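PDB 5JT8: Blo t 1 allergen from Blomia tropicalis, which is a mite allergen of the papain-like cysteine protease family, captured here with its inhibitory propeptide still present, and probably cleaves peptide bonds once mature. Local coordinates for residues Glu49-Glu54 and Asp77-Glu82; Val68-Asn73 and Asn258-Asn263; Ile72-Asp77 and Ile128-Ser133. All blocks are in the same frame, centred on the assembly; numbering follows the deposited sequence.

Contact 1 (Glu49-Glu54 and Asp77-Glu82)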
loop_
_atom_site.group_PDB
_atom_site.type_symbol
_atom_site.label_atom_id
_atom_site.label_comp_id
_atom_site.label_asym_id
_atom_site.label_seq_id
_atom_site.Cartn_x
_atom_site.Cartn_y
_atom_site.Cartn_z
ATOM N N GLU A 49 -19.092 -8.473 -15.821
ATOM C CA GLU A 49 -18.764 -9.879 -15.621
ATOM C C GLU A 49 -17.824 -10.375 -16.701
ATOM O O GLU A 49 -17.165 -11.394 -16.527
ATOM C CB GLU A 49 -20.002 -10.772 -15.587
ATOM C CG GLU A 49 -21.207 -10.404 -16.464
ATOM C CD GLU A 49 -22.499 -11.013 -15.873
ATOM O OE1 GLU A 49 -22.788 -10.765 -14.673
ATOM O OE2 GLU A 49 -23.176 -11.829 -16.570
ATOM N N HIS A 50 -17.737 -9.640 -17.803
ATOM C CA HIS A 50 -16.720 -9.938 -18.807
ATOM C C HIS A 50 -15.321 -9.728 -18.228
ATOM O O HIS A 50 -14.426 -10.562 -18.400
ATOM C CB HIS A 50 -16.899 -9.066 -20.056
ATOM C CG HIS A 50 -15.788 -9.213 -21.057
ATOM N ND1 HIS A 50 -15.507 -10.410 -21.680
ATOM C CD2 HIS A 50 -14.868 -8.328 -21.513
ATOM C CE1 HIS A 50 -14.474 -10.254 -22.489
ATOM N NE2 HIS A 50 -14.066 -8.999 -22.406
ATOM N N HIS A 51 -15.145 -8.607 -17.536
ATOM C CA HIS A 51 -13.888 -8.333 -16.859
ATOM C C HIS A 51 -13.631 -9.369 -15.775
ATOM O O HIS A 51 -12.502 -9.811 -15.607
ATOM C CB HIS A 51 -13.878 -6.924 -16.271
ATOM C CG HIS A 51 -13.764 -5.849 -17.304
ATOM N ND1 HIS A 51 -14.066 -4.531 -17.044
ATOM C CD2 HIS A 51 -13.392 -5.901 -18.605
ATOM C CE1 HIS A 51 -13.878 -3.815 -18.139
ATOM N NE2 HIS A 51 -13.468 -4.623 -19.100
ATOM N N PHE A 52 -14.679 -9.779 -15.066
ATOM C CA PHE A 52 -14.526 -10.838 -14.077
ATOM C C PHE A 52 -14.152 -12.168 -14.717
ATOM O O PHE A 52 -13.320 -12.904 -14.186
ATOM C CB PHE A 52 -15.796 -11.034 -13.262
ATOM C CG PHE A 52 -15.772 -12.286 -12.426
ATOM C CD1 PHE A 52 -15.156 -12.295 -11.185
ATOM C CD2 PHE A 52 -16.340 -13.462 -12.895
ATOM C CE1 PHE A 52 -15.120 -13.446 -10.421
ATOM C CE2 PHE A 52 -16.299 -14.612 -12.141
ATOM C CZ PHE A 52 -15.694 -14.607 -10.899
ATOM N N LYS A 53 -14.801 -12.485 -15.837
ATOM C CA LYS A 53 -14.544 -13.737 -16.546
ATOM C C LYS A 53 -13.094 -13.795 -17.029
ATOM O O LYS A 53 -12.400 -14.798 -16.835
ATOM C CB LYS A 53 -15.501 -13.892 -17.728
ATOM C CG LYS A 53 -16.955 -14.087 -17.329
ATOM C CD LYS A 53 -17.853 -14.209 -18.549
ATOM C CE LYS A 53 -19.303 -14.428 -18.149
ATOM N NZ LYS A 53 -20.197 -14.526 -19.336
ATOM N N GLU A 54 -12.645 -12.704 -17.642
ATOM C CA GLU A 54 -11.284 -12.600 -18.152
ATOM C C GLU A 54 -10.269 -12.469 -16.996
ATOM O O GLU A 54 -9.103 -12.843 -17.147
ATOM C CB GLU A 54 -11.169 -11.410 -19.124
ATOM C CG GLU A 54 -10.335 -11.614 -20.423
ATOM C CD GLU A 54 -10.726 -12.813 -21.305
ATOM O OE1 GLU A 54 -11.790 -13.439 -21.087
ATOM O OE2 GLU A 54 -9.965 -13.093 -22.264
ATOM N N ASP A 77 -13.457 -7.464 -10.822
ATOM C CA ASP A 77 -14.458 -7.135 -11.822
ATOM C C ASP A 77 -14.035 -5.927 -12.670
ATOM O O ASP A 77 -14.754 -5.519 -13.578
ATOM C CB ASP A 77 -15.819 -6.898 -11.150
ATOM C CG ASP A 77 -15.790 -5.770 -10.124
ATOM O OD1 ASP A 77 -14.718 -5.515 -9.530
ATOM O OD2 ASP A 77 -16.852 -5.145 -9.904
ATOM N N MET A 78 -12.857 -5.375 -12.394
ATOM C CA MET A 78 -12.355 -4.259 -13.187
ATOM C C MET A 78 -11.235 -4.704 -14.124
ATOM O O MET A 78 -10.532 -5.682 -13.857
ATOM C CB MET A 78 -11.857 -3.128 -12.280
ATOM C CG MET A 78 -12.867 -2.666 -11.246
ATOM S SD MET A 78 -12.259 -1.361 -10.151
ATOM C CE MET A 78 -13.516 -1.405 -8.876
ATOM N N SER A 79 -11.066 -3.982 -15.225
ATOM C CA SER A 79 -9.930 -4.216 -16.103
ATOM C C SER A 79 -8.680 -3.610 -15.476
ATOM O O SER A 79 -8.772 -2.873 -14.497
ATOM C CB SER A 79 -10.180 -3.618 -17.487
ATOM O OG SER A 79 -10.414 -2.224 -17.401
ATOM N N GLU A 80 -7.518 -3.913 -16.040
ATOM C CA GLU A 80 -6.274 -3.350 -15.538
ATOM C C GLU A 80 -6.321 -1.821 -15.582
ATOM O O GLU A 80 -5.925 -1.142 -14.627
ATOM C CB GLU A 80 -5.087 -3.874 -16.344
ATOM C CG GLU A 80 -3.751 -3.352 -15.879
ATOM C CD GLU A 80 -2.596 -4.088 -16.524
ATOM O OE1 GLU A 80 -1.450 -3.590 -16.449
ATOM O OE2 GLU A 80 -2.841 -5.174 -17.095
ATOM N N GLN A 81 -6.829 -1.288 -16.687
ATOM C CA GLN A 81 -7.014 0.152 -16.825
ATOM C C GLN A 81 -7.905 0.716 -15.705
ATOM O O GLN A 81 -7.558 1.713 -15.076
ATOM C CB GLN A 81 -7.612 0.475 -18.202
ATOM C CG GLN A 81 -7.228 1.845 -18.750
ATOM C CD GLN A 81 -7.753 2.084 -20.156
ATOM O OE1 GLN A 81 -8.354 1.199 -20.771
ATOM N NE2 GLN A 81 -7.520 3.287 -20.675
ATOM N N GLU A 82 -9.036 0.059 -15.450
ATOM C CA GLU A 82 -10.022 0.538 -14.476
ATOM C C GLU A 82 -9.493 0.479 -13.040
ATOM O O GLU A 82 -9.580 1.459 -12.293
ATOM C CB GLU A 82 -11.327 -0.269 -14.594
ATOM C CG GLU A 82 -12.126 0.020 -15.867
ATOM C CD GLU A 82 -13.497 -0.654 -15.892
ATOM O OE1 GLU A 82 -13.660 -1.737 -15.287
ATOM O OE2 GLU A 82 -14.419 -0.096 -16.525
#
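With CG anti to the carbonyl carbon, the imidazole of H51 lies flat over the CB of S79, which sits 3.8 Å from the ring centroid and only 13° off the ring normal, a CH-pi contact. At the ring edge, D77 O lies in the ring plane, and it comes within 3.2 Å of H51 CB. E82 crosses H51 at about a right angle, its carboxylate plane turned 87° from the ring. H51 ND1 points to E82 OE1 at 3.3 Å, but the N-H is bent (122°), so this is a weak hydrogen bond. E82 OE1 has a second weak donor, S79 N at 3.4 Å, while S79 OG accepts a likewise weak bond from E82 N; the reciprocal pair is a capping box at the start of helix 80-88. H51 therefore rests on a capped helix start. The CB of D77 points away from helix 42-62, OD2 bonds to Y39 OH, and the D77 carbonyl also accepts from R48. Within the propeptide domain, the contact docks helix 42-62 on the N-terminus of helix 80-88, while F52 turns from this junction to meet F31 of helix 28-34.

Contact 2 (Val68-Asn73 and Asn258-Asn263); sequences VEYAIN and NNYFRN. With NO3 (nitrate ion), chain H.
Y70 meets N263 at the C-terminal end of helix 259-262 with its backbone and CB, and Y260 with its ring and hydroxyl. Its CB lies 3.6 Å from N263 O, the carbonyl that A71 N uses as acceptor in a 2.8 Å hydrogen bond (N-H...O angle 151°). With CG anti to the carbonyl carbon (chi1 -58°), the ring starts out beside the backbone N. CD1 then passes N263 O and Y260 O, and Y70 CE1 comes to 3.4 Å from Y260 O; this carbonyl lies in the ring plane, at the edge. Y70 CZ lies 3.8 Å from Y260 CD2. The tip, Y70 OH, lies in the plane of the Y260 ring at its edge, 3.2 Å from Y260 CD2. Overall the rings form an offset edge-to-face pair, centroids 5.9 Å apart and planes at 73°, with the edge of Y260 directed to the face of Y70. W58 of helix 42-62 meets both rings edge-to-face, and L269 touches both side chains.

Further along, N73 ND2 donates a weak bond to R262 O (3.2 Å), and N73 OD1, which also accepts from Y75 N, accepts a hydrogen bond from a water, which in turn accepts from R262 NE; R262 NH2 probably bonds to M78 O. N263 ND2 bonds to N259 O at 3.1 Å and to Q55 OE1, which ties the end of helix 259-262 to helix 42-62.

E69 makes backbone hydrogen bonds with G265 and N266. With the A71 N bond to N263 O, these set the propeptide segment 68-73 beside an aromatic-rich loop of the protease domain, the arrangement of papain-family zymogens, where the partner is called the prosegment-binding loop; N258-N263 probably belongs to that element.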
loop_
_atom_site.group_PDB
_atom_site.type_symbol
_atom_site.label_atom_id
_atom_site.label_comp_id
_atom_site.label_asym_id
_atom_site.label_seq_id
_atom_site.Cartn_x
_atom_site.Cartn_y
_atom_site.Cartn_z
ATOM N N VAL A 68 3.435 -20.139 -7.445
ATOM C CA VAL A 68 2.853 -18.930 -6.879
ATOM C C VAL A 68 1.345 -18.998 -7.013
ATOM O O VAL A 68 0.820 -19.317 -8.077
ATOM C CB VAL A 68 3.389 -17.653 -7.559
ATOM C CG1 VAL A 68 2.692 -16.431 -7.009
ATOM C CG2 VAL A 68 4.916 -17.536 -7.374
ATOM N N GLU A 69 0.654 -18.723 -5.917
ATOM C CA GLU A 69 -0.796 -18.759 -5.893
ATOM C C GLU A 69 -1.388 -17.438 -6.369
ATOM O O GLU A 69 -0.938 -16.370 -5.944
ATOM C CB GLU A 69 -1.276 -19.068 -4.482
ATOM C CG GLU A 69 -2.776 -19.019 -4.297
ATOM C CD GLU A 69 -3.167 -19.084 -2.828
ATOM O OE1 GLU A 69 -2.368 -18.622 -1.983
ATOM O OE2 GLU A 69 -4.262 -19.599 -2.519
ATOM N N TYR A 70 -2.374 -17.510 -7.265
ATOM C CA TYR A 70 -3.157 -16.328 -7.636
ATOM C C TYR A 70 -4.637 -16.573 -7.356
ATOM O O TYR A 70 -5.096 -17.715 -7.405
ATOM C CB TYR A 70 -2.940 -15.963 -9.106
ATOM C CG TYR A 70 -1.494 -15.708 -9.439
ATOM C CD1 TYR A 70 -0.904 -14.492 -9.138
ATOM C CD2 TYR A 70 -0.709 -16.697 -10.032
ATOM C CE1 TYR A 70 0.419 -14.250 -9.419
ATOM C CE2 TYR A 70 0.625 -16.462 -10.320
ATOM C CZ TYR A 70 1.181 -15.233 -10.006
ATOM O OH TYR A 70 2.500 -14.970 -10.283
ATOM N N ALA A 71 -5.384 -15.511 -7.050
ATOM C CA ALA A 71 -6.798 -15.670 -6.701
ATOM C C ALA A 71 -7.635 -14.408 -6.890
ATOM O O ALA A 71 -7.184 -13.290 -6.611
ATOM C CB ALA A 71 -6.929 -16.151 -5.259
ATOM N N ILE A 72 -8.856 -14.621 -7.377
ATOM C CA ILE A 72 -9.922 -13.625 -7.401
ATOM C C ILE A 72 -10.022 -12.832 -6.092
ATOM O O ILE A 72 -9.832 -13.384 -5.007
ATOM C CB ILE A 72 -11.284 -14.320 -7.661
ATOM C CG1 ILE A 72 -11.264 -15.036 -9.009
ATOM C CG2 ILE A 72 -12.438 -13.330 -7.576
ATOM C CD1 ILE A 72 -10.962 -14.113 -10.168
ATOM N N ASN A 73 -10.316 -11.539 -6.196
ATOM C CA ASN A 73 -10.651 -10.745 -5.028
ATOM C C ASN A 73 -11.711 -9.697 -5.354
ATOM O O ASN A 73 -12.248 -9.664 -6.470
ATOM C CB ASN A 73 -9.403 -10.069 -4.466
ATOM C CG ASN A 73 -8.639 -9.309 -5.524
ATOM O OD1 ASN A 73 -9.135 -8.320 -6.079
ATOM N ND2 ASN A 73 -7.421 -9.767 -5.816
ATOM N N ASN A 258 -0.685 -4.147 -11.706
ATOM C CA ASN A 258 -0.097 -5.280 -12.430
ATOM C C ASN A 258 -0.828 -6.587 -12.097
ATOM O O ASN A 258 -1.117 -6.856 -10.928
ATOM C CB ASN A 258 1.399 -5.407 -12.109
ATOM C CG ASN A 258 2.007 -6.691 -12.656
ATOM O OD1 ASN A 258 1.857 -7.768 -12.071
ATOM N ND2 ASN A 258 2.701 -6.582 -13.780
ATOM N N ASN A 259 -1.132 -7.384 -13.121
ATOM C CA ASN A 259 -1.956 -8.588 -12.955
ATOM C C ASN A 259 -1.432 -9.548 -11.905
ATOM O O ASN A 259 -2.196 -10.062 -11.095
ATOM C CB ASN A 259 -2.085 -9.331 -14.284
ATOM C CG ASN A 259 -3.209 -8.799 -15.138
ATOM O OD1 ASN A 259 -4.283 -8.483 -14.631
ATOM N ND2 ASN A 259 -2.968 -8.690 -16.444
ATOM N N TYR A 260 -0.124 -9.773 -11.909
ATOM C CA TYR A 260 0.494 -10.715 -10.976
ATOM C C TYR A 260 0.410 -10.201 -9.540
ATOM O O TYR A 260 0.056 -10.938 -8.619
ATOM C CB TYR A 260 1.955 -10.977 -11.368
ATOM C CG TYR A 260 2.100 -11.631 -12.731
ATOM C CD1 TYR A 260 2.120 -10.865 -13.893
ATOM C CD2 TYR A 260 2.203 -13.012 -12.859
ATOM C CE1 TYR A 260 2.245 -11.455 -15.142
ATOM C CE2 TYR A 260 2.319 -13.611 -14.104
ATOM C CZ TYR A 260 2.343 -12.828 -15.241
ATOM O OH TYR A 260 2.463 -13.412 -16.483
ATOM N N PHE A 261 0.739 -8.935 -9.342
ATOM C CA PHE A 261 0.645 -8.372 -8.006
ATOM C C PHE A 261 -0.816 -8.296 -7.569
ATOM O O PHE A 261 -1.157 -8.639 -6.434
ATOM C CB PHE A 261 1.287 -6.985 -7.932
ATOM C CG PHE A 261 1.295 -6.427 -6.548
ATOM C CD1 PHE A 261 2.300 -6.787 -5.652
ATOM C CD2 PHE A 261 0.270 -5.599 -6.113
ATOM C CE1 PHE A 261 2.303 -6.297 -4.364
ATOM C CE2 PHE A 261 0.259 -5.115 -4.824
ATOM C CZ PHE A 261 1.278 -5.455 -3.948
ATOM N N ARG A 262 -1.667 -7.847 -8.489
ATOM C CA ARG A 262 -3.111 -7.724 -8.259
ATOM C C ARG A 262 -3.736 -8.963 -7.625
ATOM O O ARG A 262 -4.485 -8.877 -6.644
ATOM C CB ARG A 262 -3.808 -7.421 -9.586
ATOM C CG ARG A 262 -5.288 -7.160 -9.512
ATOM C CD ARG A 262 -5.790 -6.663 -10.865
ATOM N NE ARG A 262 -7.244 -6.593 -10.910
ATOM C CZ ARG A 262 -7.946 -6.190 -11.962
ATOM N NH1 ARG A 262 -7.327 -5.811 -13.074
ATOM N NH2 ARG A 262 -9.270 -6.171 -11.897
ATOM N N ASN A 263 -3.412 -10.122 -8.178
ATOM C CA ASN A 263 -4.064 -11.354 -7.756
ATOM C C ASN A 263 -3.211 -12.223 -6.868
ATOM O O ASN A 263 -3.555 -13.380 -6.624
ATOM C CB ASN A 263 -4.493 -12.152 -8.980
ATOM C CG ASN A 263 -5.589 -11.467 -9.740
ATOM O OD1 ASN A 263 -6.750 -11.502 -9.332
ATOM N ND2 ASN A 263 -5.232 -10.823 -10.845
HETATM N N NO3 H . 5.410 -8.116 -16.011
HETATM O O1 NO3 H . 6.487 -8.771 -16.168
HETATM O O2 NO3 H . 5.465 -6.860 -15.848
HETATM O O3 NO3 H . 4.285 -8.702 -16.023
HETATM O O HOH W 1 -8.556 -7.836 -8.843
#

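Contact 3 (Ile72-Asp77 and Ile128-Ser133). With NO3 (nitrate ion), chain I.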
loop_
_atom_site.group_PDB
_atom_site.type_symbol
_atom_site.label_atom_id
_atom_site.label_comp_id
_atom_site.label_asym_id
_atom_site.label_seq_id
_atom_site.Cartn_x
_atom_site.Cartn_y
_atom_site.Cartn_z
ATOM N N ILE A 72 -8.856 -14.621 -7.377
ATOM C CA ILE A 72 -9.922 -13.625 -7.401
ATOM C C ILE A 72 -10.022 -12.832 -6.092
ATOM O O ILE A 72 -9.832 -13.384 -5.007
ATOM C CB ILE A 72 -11.284 -14.320 -7.661
ATOM C CG1 ILE A 72 -11.264 -15.036 -9.009
ATOM C CG2 ILE A 72 -12.438 -13.330 -7.576
ATOM C CD1 ILE A 72 -10.962 -14.113 -10.168
ATOM N N ASN A 73 -10.316 -11.539 -6.196
ATOM C CA ASN A 73 -10.651 -10.745 -5.028
ATOM C C ASN A 73 -11.711 -9.697 -5.354
ATOM O O ASN A 73 -12.248 -9.664 -6.470
ATOM C CB ASN A 73 -9.403 -10.069 -4.466
ATOM C CG ASN A 73 -8.639 -9.309 -5.524
ATOM O OD1 ASN A 73 -9.135 -8.320 -6.079
ATOM N ND2 ASN A 73 -7.421 -9.767 -5.816
ATOM N N GLU A 74 -11.978 -8.833 -4.378
ATOM C CA GLU A 74 -13.019 -7.804 -4.464
ATOM C C GLU A 74 -12.901 -6.915 -5.706
ATOM O O GLU A 74 -13.886 -6.332 -6.163
ATOM C CB GLU A 74 -12.986 -6.928 -3.203
ATOM C CG GLU A 74 -11.708 -6.098 -3.064
ATOM C CD GLU A 74 -11.745 -5.130 -1.888
ATOM O OE1 GLU A 74 -12.520 -4.151 -1.951
ATOM O OE2 GLU A 74 -11.002 -5.349 -0.902
ATOM N N TYR A 75 -11.695 -6.820 -6.249
ATOM C CA TYR A 75 -11.427 -5.924 -7.364
ATOM C C TYR A 75 -11.489 -6.613 -8.727
ATOM O O TYR A 75 -11.315 -5.963 -9.755
ATOM C CB TYR A 75 -10.048 -5.289 -7.199
ATOM C CG TYR A 75 -9.876 -4.434 -5.966
ATOM C CD1 TYR A 75 -10.690 -3.324 -5.745
ATOM C CD2 TYR A 75 -8.866 -4.710 -5.039
ATOM C CE1 TYR A 75 -10.527 -2.534 -4.627
ATOM C CE2 TYR A 75 -8.695 -3.924 -3.922
ATOM C CZ TYR A 75 -9.524 -2.836 -3.719
ATOM O OH TYR A 75 -9.346 -2.046 -2.606
ATOM N N SER A 76 -11.726 -7.922 -8.729
ATOM C CA SER A 76 -11.581 -8.743 -9.939
ATOM C C SER A 76 -12.579 -8.430 -11.051
ATOM O O SER A 76 -12.559 -9.066 -12.109
ATOM C CB SER A 76 -11.702 -10.225 -9.581
ATOM O OG SER A 76 -10.682 -10.620 -8.688
ATOM N N ASP A 77 -13.457 -7.464 -10.822
ATOM C CA ASP A 77 -14.458 -7.135 -11.822
ATOM C C ASP A 77 -14.035 -5.927 -12.670
ATOM O O ASP A 77 -14.754 -5.519 -13.578
ATOM C CB ASP A 77 -15.819 -6.898 -11.150
ATOM C CG ASP A 77 -15.790 -5.770 -10.124
ATOM O OD1 ASP A 77 -14.718 -5.515 -9.530
ATOM O OD2 ASP A 77 -16.852 -5.145 -9.904
ATOM N N ILE A 128 -4.298 -6.145 9.645
ATOM C CA ILE A 128 -4.373 -5.764 8.246
ATOM C C ILE A 128 -5.668 -4.994 7.979
ATOM O O ILE A 128 -6.736 -5.390 8.438
ATOM C CB ILE A 128 -4.270 -7.018 7.342
ATOM C CG1 ILE A 128 -2.816 -7.525 7.313
ATOM C CG2 ILE A 128 -4.787 -6.745 5.944
ATOM C CD1 ILE A 128 -1.876 -6.656 6.504
ATOM N N ARG A 129 -5.561 -3.884 7.249
ATOM C CA ARG A 129 -6.723 -3.043 6.947
ATOM C C ARG A 129 -7.219 -3.281 5.530
ATOM O O ARG A 129 -6.553 -3.944 4.732
ATOM C CB ARG A 129 -6.382 -1.563 7.122
ATOM C CG ARG A 129 -5.532 -1.225 8.342
ATOM C CD ARG A 129 -6.184 -1.665 9.664
ATOM N NE ARG A 129 -5.498 -1.088 10.827
ATOM C CZ ARG A 129 -5.722 -1.445 12.091
ATOM N NH1 ARG A 129 -6.613 -2.389 12.373
ATOM N NH2 ARG A 129 -5.057 -0.857 13.075
ATOM N N GLN A 130 -8.370 -2.705 5.202
ATOM C CA GLN A 130 -8.954 -2.868 3.869
ATOM C C GLN A 130 -9.459 -1.535 3.312
ATOM O O GLN A 130 -10.426 -0.993 3.821
ATOM C CB GLN A 130 -10.104 -3.881 3.910
ATOM C CG GLN A 130 -10.542 -4.359 2.532
ATOM C CD GLN A 130 -11.401 -5.620 2.573
ATOM O OE1 GLN A 130 -11.947 -6.003 3.619
ATOM N NE2 GLN A 130 -11.525 -6.273 1.422
ATOM N N GLN A 131 -8.820 -1.010 2.269
ATOM C CA GLN A 131 -9.198 0.317 1.772
ATOM C C GLN A 131 -10.523 0.290 1.002
ATOM O O GLN A 131 -11.212 1.310 0.904
ATOM C CB GLN A 131 -8.086 0.898 0.890
ATOM C CG GLN A 131 -7.854 0.134 -0.407
ATOM C CD GLN A 131 -6.677 0.679 -1.196
ATOM O OE1 GLN A 131 -5.534 0.334 -0.924
ATOM N NE2 GLN A 131 -6.953 1.548 -2.172
ATOM N N GLY A 132 -10.881 -0.874 0.464
ATOM C CA GLY A 132 -12.113 -1.018 -0.305
ATOM C C GLY A 132 -12.130 -0.178 -1.579
ATOM O O GLY A 132 -11.095 0.039 -2.224
ATOM N N SER A 133 -13.310 0.325 -1.918
ATOM C CA SER A 133 -13.545 1.048 -3.162
ATOM C C SER A 133 -13.150 2.526 -3.075
ATOM O O SER A 133 -13.969 3.418 -3.319
ATOM C CB SER A 133 -15.030 0.917 -3.570
HETATM N N NO3 I . -5.197 -2.689 15.726
HETATM O O1 NO3 I . -4.636 -3.824 15.726
HETATM O O2 NO3 I . -4.685 -1.724 16.369
HETATM O O3 NO3 I . -6.279 -2.516 15.085
HETATM O O HOH W 2 -9.226 -3.391 -0.231
#
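The Y75 ring meets G132 edge-on, with G132 O near its plane, and carries E74 CG over the centre of one face, 3.6 Å above it. F83 and W303 also contact the ring, the latter edge-to-face. This is where the propeptide of a papain-like zymogen enters the neighbourhood of the active site: 128-133 leads to C137, deposited as an oxidised cysteine, and by its place six residues earlier Q131 probably matches the oxyanion-hole glutamine of the family. The segment 72-77 is folded as a type I turn from N73 to S76, with an Asx turn in which N73 OD1 accepts from Y75 N.

E74 and Q130 reach toward each other tip to tip, their carboxylate and amide planes 79° apart. Q130 NE2 lies 2.6 Å from E74 OE2 and donates to it from above the carboxylate plane, 47° out of it. CG of E74 stands between the backbone N and the carbonyl carbon (chi1 66°), the position that lays it on the Y75 face. Q131 crosses Y75 at about a right angle, its CG 3.4 Å from Y75 OH, while its OE1 bonds to S302 OG.

E74 and Y75 share one water: it donates to E74 OE2 at 2.7 Å and to Y75 OH, and accepts from G132 N, while Y75 OH itself donates to G132 O, 2.7 Å away, from above the carbonyl plane.

Contact 1 is internal to the propeptide, pairing two of its helices, and lies furthest out, about 21 Å between its centre and that of the chain. Contacts 2 and 3 both start from the loop leaving helix 42-62, share I72 and N73, and press it against two different parts of the protease domain; contact 3 is the more buried and more central, about 12 Å out. Their chemistry follows: weak capping and CH-pi in contact 1, aromatic edges and backbone bonds in contact 2, short bonds from side chains, one to a main-chain carbonyl, and a shared water in contact 3. R262 lies between them, its NH2 probably hydrogen-bonded to Y75 O and very close to M78 O.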